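Local structure of uricase (Bacillus fastidiosus, 4R8X) at residues Val12-Thr17 with Phe41-Lys46. The protein catalyses, as a urate oxidase, the oxidation of urate, the first step on the purine-degradation route to allantoin. Sequence-based numbering, arbitrary orientation.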
loop_
_atom_site.group_PDB
_atom_site.type_symbol
_atom_site.label_atom_id
_atom_site.label_comp_id
_atom_site.label_asym_id
_atom_site.label_seq_id
_atom_site.Cartn_x
_atom_site.Cartn_y
_atom_site.Cartn_z
ATOM N N VAL D 12 11.818 -9.658 -10.424
ATOM C CA VAL D 12 11.865 -10.850 -11.261
ATOM C C VAL D 12 11.148 -11.979 -10.528
ATOM O O VAL D 12 11.745 -12.754 -9.772
ATOM C CB VAL D 12 13.309 -11.275 -11.609
ATOM C CG1 VAL D 12 13.291 -12.532 -12.498
ATOM C CG2 VAL D 12 14.043 -10.136 -12.288
ATOM N N TYR D 13 9.841 -12.044 -10.726
ATOM C CA TYR D 13 9.062 -13.109 -10.120
ATOM C C TYR D 13 9.386 -14.403 -10.829
ATOM O O TYR D 13 9.388 -14.481 -12.064
ATOM C CB TYR D 13 7.556 -12.827 -10.167
ATOM C CG TYR D 13 7.126 -11.710 -9.237
ATOM C CD1 TYR D 13 6.878 -11.956 -7.895
ATOM C CD2 TYR D 13 6.985 -10.408 -9.699
ATOM C CE1 TYR D 13 6.478 -10.932 -7.030
ATOM C CE2 TYR D 13 6.609 -9.381 -8.843
ATOM C CZ TYR D 13 6.352 -9.653 -7.514
ATOM O OH TYR D 13 5.956 -8.647 -6.661
ATOM N N VAL D 14 9.715 -15.412 -10.041
ATOM C CA VAL D 14 10.039 -16.698 -10.611
ATOM C C VAL D 14 9.435 -17.799 -9.741
ATOM O O VAL D 14 9.692 -17.870 -8.544
ATOM C CB VAL D 14 11.561 -16.843 -10.865
ATOM C CG1 VAL D 14 12.362 -16.552 -9.625
ATOM C CG2 VAL D 14 11.868 -18.208 -11.398
ATOM N N PHE D 15 8.571 -18.603 -10.353
ATOM C CA PHE D 15 7.798 -19.613 -9.635
ATOM C C PHE D 15 8.091 -20.985 -10.224
ATOM O O PHE D 15 7.569 -21.353 -11.288
ATOM C CB PHE D 15 6.294 -19.305 -9.707
ATOM C CG PHE D 15 5.942 -17.872 -9.388
ATOM C CD1 PHE D 15 6.482 -17.231 -8.281
ATOM C CD2 PHE D 15 5.072 -17.166 -10.205
ATOM C CE1 PHE D 15 6.158 -15.914 -7.993
ATOM C CE2 PHE D 15 4.738 -15.852 -9.917
ATOM C CZ PHE D 15 5.266 -15.229 -8.806
ATOM N N ARG D 16 8.964 -21.732 -9.559
ATOM C CA ARG D 16 9.293 -23.086 -10.009
ATOM C C ARG D 16 8.378 -24.087 -9.328
ATOM O O ARG D 16 8.217 -24.061 -8.110
ATOM C CB ARG D 16 10.765 -23.407 -9.709
ATOM C CG ARG D 16 11.096 -24.892 -9.609
ATOM C CD ARG D 16 11.171 -25.562 -10.973
ATOM N NE ARG D 16 11.381 -26.996 -10.807
ATOM C CZ ARG D 16 12.568 -27.559 -10.613
ATOM N NH1 ARG D 16 13.654 -26.803 -10.578
ATOM N NH2 ARG D 16 12.664 -28.867 -10.450
ATOM N N THR D 17 7.759 -24.967 -10.103
ATOM C CA THR D 17 6.931 -25.994 -9.490
ATOM C C THR D 17 7.723 -27.291 -9.320
ATOM O O THR D 17 8.601 -27.611 -10.126
ATOM C CB THR D 17 5.595 -26.223 -10.237
ATOM O OG1 THR D 17 5.827 -26.288 -11.647
ATOM C CG2 THR D 17 4.620 -25.093 -9.961
ATOM N N PHE D 41 8.141 -23.402 -5.431
ATOM C CA PHE D 41 9.404 -22.817 -5.011
ATOM C C PHE D 41 9.459 -21.482 -5.734
ATOM O O PHE D 41 9.985 -21.383 -6.850
ATOM C CB PHE D 41 10.543 -23.749 -5.454
ATOM C CG PHE D 41 11.919 -23.337 -4.998
ATOM C CD1 PHE D 41 12.316 -23.527 -3.688
ATOM C CD2 PHE D 41 12.830 -22.809 -5.901
ATOM C CE1 PHE D 41 13.607 -23.180 -3.277
ATOM C CE2 PHE D 41 14.109 -22.454 -5.501
ATOM C CZ PHE D 41 14.498 -22.632 -4.185
ATOM N N GLY D 42 8.873 -20.460 -5.105
ATOM C CA GLY D 42 8.686 -19.178 -5.759
ATOM C C GLY D 42 9.277 -18.011 -5.003
ATOM O O GLY D 42 9.357 -18.023 -3.775
ATOM N N MET D 43 9.664 -16.979 -5.736
ATOM C CA MET D 43 10.296 -15.819 -5.121
ATOM C C MET D 43 10.202 -14.602 -6.023
ATOM O O MET D 43 9.939 -14.715 -7.225
ATOM C CB MET D 43 11.775 -16.111 -4.851
ATOM C CG MET D 43 12.598 -16.162 -6.137
ATOM S SD MET D 43 14.140 -17.062 -6.029
ATOM C CE MET D 43 13.492 -18.730 -5.934
ATOM N N ASN D 44 10.441 -13.443 -5.420
ATOM C CA ASN D 44 10.668 -12.204 -6.117
ATOM C C ASN D 44 12.175 -11.965 -6.037
ATOM O O ASN D 44 12.689 -11.645 -4.965
ATOM C CB ASN D 44 9.899 -11.078 -5.415
ATOM C CG ASN D 44 10.109 -9.729 -6.066
ATOM O OD1 ASN D 44 11.076 -9.524 -6.797
ATOM N ND2 ASN D 44 9.199 -8.789 -5.798
ATOM N N ALA D 45 12.862 -12.121 -7.170
ATOM C CA ALA D 45 14.311 -11.968 -7.225
ATOM C C ALA D 45 14.741 -10.617 -7.788
ATOM O O ALA D 45 14.048 -10.019 -8.615
ATOM C CB ALA D 45 14.941 -13.102 -8.035
ATOM N N LYS D 46 15.906 -10.154 -7.344
ATOM C CA LYS D 46 16.486 -8.899 -7.795
ATOM C C LYS D 46 17.959 -9.142 -8.052
ATOM O O LYS D 46 18.697 -9.559 -7.150
ATOM C CB LYS D 46 16.311 -7.819 -6.726
ATOM C CG LYS D 46 16.790 -6.441 -7.144
ATOM C CD LYS D 46 16.570 -5.429 -6.026
ATOM C CE LYS D 46 16.963 -4.028 -6.459
ATOM N NZ LYS D 46 16.296 -3.013 -5.590
#
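Val14 and Met43 form a hydrogen-bonded pair in the antiparallel sheet of the uricase fold, where strand 5-17 runs beside strand 40-50. Val14 N gives a nearly straight bond to Met43 O (2.9 Å), and Met43 N returns one to Val14 O. Their side chains lie side by side on the face covered by helices 69-82 and 88-102: Val14 CG1 and Met43 CG, each set between its own backbone N and carbonyl carbon, meet at 3.5 Å. Beta-branched Val14 keeps its bulk close to the backbone, whereas the longer, unbranched Met43 side chain packs on Leu88 and Phe91. This helix-backed sheet is the tunnelling (T-fold) architecture of uricases, and here it continues across a subunit interface, Phe15 and Arg16 pairing with a strand of a neighbouring subunit. On the opposite face, Phe15 CD1 is 3.9 Å from Gly42 CA, which lies at the ring edge; glycine, having no side chain, lets the ring lie close against the backbone. Further along, Asn44 CG sits 3.9 Å above one face of the Tyr13 ring, offset toward the rim, the amide and ring planes 42° apart. Asn44 ND2 is hydrogen-bonded to Asp11 OD1.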